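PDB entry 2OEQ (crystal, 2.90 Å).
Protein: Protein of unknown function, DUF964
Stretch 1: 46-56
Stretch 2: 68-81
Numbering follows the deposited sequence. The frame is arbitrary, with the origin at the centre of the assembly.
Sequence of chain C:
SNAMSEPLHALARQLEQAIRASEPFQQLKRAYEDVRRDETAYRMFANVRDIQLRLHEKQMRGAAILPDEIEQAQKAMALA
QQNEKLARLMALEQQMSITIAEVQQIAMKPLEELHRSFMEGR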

# COMPACT_ATOMS: atom_id res chain seq x y z
N ALA C 46 -15.50 -11.48 20.49
CA ALA C 46 -14.74 -12.68 20.13
C ALA C 46 -15.26 -13.37 18.87
O ALA C 46 -14.51 -13.62 17.93
CB ALA C 46 -14.74 -13.65 21.29
N ASN C 47 -16.55 -13.66 18.88
CA ASN C 47 -17.23 -14.29 17.76
C ASN C 47 -16.86 -13.55 16.47
O ASN C 47 -16.45 -14.15 15.47
CB ASN C 47 -18.72 -14.24 18.02
CG ASN C 47 -19.52 -14.55 16.80
OD1 ASN C 47 -19.27 -15.55 16.14
ND2 ASN C 47 -20.51 -13.70 16.49
N VAL C 48 -16.99 -12.23 16.50
CA VAL C 48 -16.66 -11.39 15.36
C VAL C 48 -15.16 -11.44 15.02
O VAL C 48 -14.78 -11.34 13.87
CB VAL C 48 -17.14 -9.93 15.64
CG1 VAL C 48 -16.53 -8.91 14.65
CG2 VAL C 48 -18.63 -9.92 15.57
N ARG C 49 -14.32 -11.62 16.02
CA ARG C 49 -12.90 -11.68 15.73
C ARG C 49 -12.57 -12.92 14.93
O ARG C 49 -11.96 -12.85 13.87
CB ARG C 49 -12.07 -11.70 17.00
CG ARG C 49 -10.60 -11.96 16.73
CD ARG C 49 -9.90 -12.25 18.02
NE ARG C 49 -10.82 -12.97 18.90
CZ ARG C 49 -10.45 -13.76 19.90
NH1 ARG C 49 -9.17 -13.95 20.17
NH2 ARG C 49 -11.38 -14.36 20.63
N ASP C 50 -12.99 -14.07 15.43
CA ASP C 50 -12.69 -15.30 14.74
C ASP C 50 -13.26 -15.39 13.34
O ASP C 50 -12.53 -15.73 12.42
CB ASP C 50 -13.11 -16.47 15.62
CG ASP C 50 -12.42 -16.42 16.98
OD1 ASP C 50 -11.17 -16.37 17.02
OD2 ASP C 50 -13.12 -16.42 18.02
N ILE C 51 -14.53 -15.07 13.15
CA ILE C 51 -15.13 -15.15 11.82
C ILE C 51 -14.32 -14.32 10.83
O ILE C 51 -14.04 -14.72 9.70
CB ILE C 51 -16.64 -14.71 11.83
CG1 ILE C 51 -17.14 -14.43 10.41
CG2 ILE C 51 -16.84 -13.48 12.69
CD1 ILE C 51 -17.00 -15.60 9.42
N GLN C 52 -13.91 -13.15 11.29
CA GLN C 52 -13.13 -12.21 10.52
C GLN C 52 -11.67 -12.68 10.45
O GLN C 52 -10.95 -12.40 9.50
CB GLN C 52 -13.19 -10.85 11.21
CG GLN C 52 -13.62 -9.68 10.39
CD GLN C 52 -13.20 -8.38 11.06
OE1 GLN C 52 -13.32 -7.30 10.48
NE2 GLN C 52 -12.72 -8.48 12.30
N LEU C 53 -11.24 -13.40 11.47
CA LEU C 53 -9.88 -13.93 11.55
C LEU C 53 -9.72 -15.16 10.65
O LEU C 53 -8.63 -15.44 10.17
CB LEU C 53 -9.56 -14.34 12.98
CG LEU C 53 -8.18 -13.95 13.49
CD1 LEU C 53 -8.02 -14.52 14.90
CD2 LEU C 53 -7.09 -14.47 12.55
N ARG C 54 -10.80 -15.90 10.45
CA ARG C 54 -10.74 -17.07 9.60
C ARG C 54 -10.83 -16.64 8.14
O ARG C 54 -10.05 -17.11 7.32
CB ARG C 54 -11.87 -18.06 9.92
CG ARG C 54 -11.70 -18.77 11.26
CD ARG C 54 -12.77 -19.80 11.48
NE ARG C 54 -14.06 -19.32 10.99
CZ ARG C 54 -15.23 -19.65 11.52
NH1 ARG C 54 -15.28 -20.47 12.56
NH2 ARG C 54 -16.36 -19.18 10.99
N LEU C 55 -11.76 -15.74 7.83
CA LEU C 55 -11.90 -15.27 6.46
C LEU C 55 -10.57 -14.72 5.95
O LEU C 55 -10.21 -14.90 4.79
CB LEU C 55 -12.97 -14.19 6.37
CG LEU C 55 -14.41 -14.69 6.29
CD1 LEU C 55 -15.34 -13.51 6.21
CD2 LEU C 55 -14.60 -15.58 5.08
N HIS C 56 -9.83 -14.06 6.84
CA HIS C 56 -8.55 -13.50 6.46
C HIS C 56 -7.61 -14.54 5.88
O HIS C 56 -7.20 -14.45 4.72
CB HIS C 56 -7.88 -12.82 7.64
CG HIS C 56 -6.59 -12.16 7.29
ND1 HIS C 56 -6.47 -11.28 6.23
CD2 HIS C 56 -5.35 -12.26 7.83
CE1 HIS C 56 -5.22 -10.86 6.15
NE2 HIS C 56 -4.52 -11.44 7.11
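Stretch 2, residues 68-81: DEIEQAQKAMALAQ

Stretch 2 is helical from Asp68 to Gln81, and it runs back along the helix of stretch 1 in nearly the opposite sense: the N-to-C directions make an angle of 156°, with a signed crossing angle of -156° and axes 9.6 Å apart at closest approach. The register follows from that direction, Val48 lying nearest Ala76, Ile51 nearest Ala73 and Leu55 nearest Glu69. The spacing is not even. CA of Val48 is 6.3 Å from CA of Ala76, and CA of Ile51 is 6.4 Å from CA of Ala73, but CA of Leu55 stands 8.1 Å from CA of Glu69, so the backbones are closer where alanine faces them.

The shape rule is bumps from stretch 1 into hollows on stretch 2. Val48, Ile51 and Leu55, spaced three and four apart, form the ridge; Ala73, Ala76 and Ala80, with the same spacing, offer the low surface. Val48 spans a turn of stretch 2, its CG2 lying 3.4 Å from Ala76 O and 4.1 Å from Ala80 CB, while its CG1 reaches to 4.4 Å from SE of the selenomethionine Met77. Ile51 lays CG1 3.7 Å from Ala73 CB and sends CD1 to 3.1 Å from Gln72 NE2, a tight approach of carbon to amide nitrogen. At the wider end Leu55 fills the gap: its CD1 lies 3.4 Å from Ile70 CD1 and 4.1 Å from Ala73 CB, and its CD2 is 3.4 Å from Glu69 OE2. Ile70 points its CA-to-CB bond away, yet the end of its side chain comes back to meet the leucine.

Polar groups flank this strip without bonding across it. Arg54 NH2 is 3.8 Å from Gln72 NE2, at the guanidinium edge, and no hydrogen bond links the two helices. Packing carries the contact, burying 427 Å² in all.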

# COMPACT_ATOMS: atom_id res chain seq x y z
N ASP C 68 -22.89 -16.48 1.85
CA ASP C 68 -23.19 -16.75 3.25
C ASP C 68 -22.04 -16.37 4.18
O ASP C 68 -22.25 -15.69 5.19
CB ASP C 68 -23.54 -18.23 3.42
CG ASP C 68 -24.13 -18.82 2.17
OD1 ASP C 68 -25.13 -18.27 1.65
OD2 ASP C 68 -23.60 -19.85 1.70
N GLU C 69 -20.83 -16.81 3.85
CA GLU C 69 -19.66 -16.51 4.67
C GLU C 69 -19.56 -15.03 4.97
O GLU C 69 -19.17 -14.62 6.06
CB GLU C 69 -18.38 -16.95 3.97
CG GLU C 69 -17.95 -18.37 4.28
CD GLU C 69 -16.65 -18.74 3.59
OE1 GLU C 69 -16.68 -19.02 2.37
OE2 GLU C 69 -15.61 -18.73 4.28
N ILE C 70 -19.93 -14.22 3.99
CA ILE C 70 -19.88 -12.79 4.13
C ILE C 70 -21.12 -12.19 4.77
O ILE C 70 -21.02 -11.20 5.49
CB ILE C 70 -19.61 -12.15 2.76
CG1 ILE C 70 -18.23 -12.60 2.30
CG2 ILE C 70 -19.69 -10.63 2.84
CD1 ILE C 70 -17.19 -12.65 3.43
N GLU C 71 -22.27 -12.81 4.53
CA GLU C 71 -23.54 -12.34 5.11
C GLU C 71 -23.49 -12.70 6.59
O GLU C 71 -23.91 -11.93 7.46
CB GLU C 71 -24.73 -13.03 4.42
CG GLU C 71 -24.59 -13.11 2.88
CD GLU C 71 -25.88 -13.49 2.16
OE1 GLU C 71 -26.63 -14.34 2.68
OE2 GLU C 71 -26.14 -12.94 1.05
N GLN C 72 -22.95 -13.88 6.87
CA GLN C 72 -22.80 -14.34 8.23
C GLN C 72 -21.97 -13.30 8.94
O GLN C 72 -22.34 -12.80 10.00
CB GLN C 72 -22.08 -15.69 8.24
CG GLN C 72 -21.39 -16.05 9.55
CD GLN C 72 -20.75 -17.42 9.51
OE1 GLN C 72 -21.44 -18.44 9.44
NE2 GLN C 72 -19.42 -17.46 9.55
N ALA C 73 -20.84 -12.98 8.33
CA ALA C 73 -19.91 -11.99 8.89
C ALA C 73 -20.54 -10.60 8.94
O ALA C 73 -20.49 -9.90 9.95
CB ALA C 73 -18.63 -11.98 8.05
N GLN C 74 -21.14 -10.22 7.83
CA GLN C 74 -21.80 -8.93 7.71
C GLN C 74 -22.83 -8.81 8.84
O GLN C 74 -22.95 -7.75 9.48
CB GLN C 74 -22.50 -8.84 6.34
CG GLN C 74 -22.31 -7.53 5.56
CD GLN C 74 -20.85 -7.20 5.25
OE1 GLN C 74 -20.11 -6.70 6.12
NE2 GLN C 74 -20.42 -7.46 4.02
N LYS C 75 -23.56 -9.91 9.09
CA LYS C 75 -24.62 -9.96 10.12
C LYS C 75 -24.03 -10.01 11.52
O LYS C 75 -24.43 -9.27 12.42
CB LYS C 75 -25.52 -11.17 9.87
CG LYS C 75 -26.71 -11.26 10.81
CD LYS C 75 -27.58 -12.46 10.50
CE LYS C 75 -28.72 -12.59 11.51
NZ LYS C 75 -28.23 -12.71 12.92
N ALA C 76 -23.08 -10.91 11.69
CA ALA C 76 -22.45 -11.04 12.98
C ALA C 76 -21.89 -9.68 13.36
O ALA C 76 -21.86 -9.33 14.54
CB ALA C 76 -21.34 -12.10 12.94
N MSE C 77 -21.45 -8.91 12.37
CA MSE C 77 -20.91 -7.58 12.66
C MSE C 77 -22.01 -6.65 13.16
O MSE C 77 -21.83 -5.96 14.17
CB MSE C 77 -20.25 -6.98 11.42
CG MSE C 77 -19.77 -5.54 11.61
SE MSE C 77 -18.49 -5.35 13.06
CE MSE C 77 -17.79 -3.55 12.72
N ALA C 78 -23.14 -6.64 12.45
CA ALA C 78 -24.30 -5.80 12.76
C ALA C 78 -24.79 -5.98 14.19
O ALA C 78 -25.09 -5.00 14.87
CB ALA C 78 -25.42 -6.10 11.80
N LEU C 79 -24.89 -7.22 14.63
CA LEU C 79 -25.33 -7.48 15.98
C LEU C 79 -24.33 -6.94 16.99
O LEU C 79 -24.69 -6.59 18.09
CB LEU C 79 -25.53 -8.97 16.21
CG LEU C 79 -26.99 -9.40 16.09
CD1 LEU C 79 -27.07 -10.63 15.20
CD2 LEU C 79 -27.57 -9.64 17.47
N ALA C 80 -23.06 -6.90 16.61
CA ALA C 80 -22.05 -6.39 17.51
C ALA C 80 -22.24 -4.88 17.62
O ALA C 80 -22.02 -4.28 18.66
CB ALA C 80 -20.67 -6.71 16.98
N GLN C 81 -22.65 -4.27 16.52
CA GLN C 81 -22.88 -2.84 16.51
C GLN C 81 -24.10 -2.52 17.37
O GLN C 81 -24.18 -1.44 17.95
CB GLN C 81 -23.11 -2.33 15.09
CG GLN C 81 -23.07 -0.82 14.99
CD GLN C 81 -21.66 -0.28 14.88
OE1 GLN C 81 -20.74 -0.75 15.56
NE2 GLN C 81 -21.48 0.73 14.04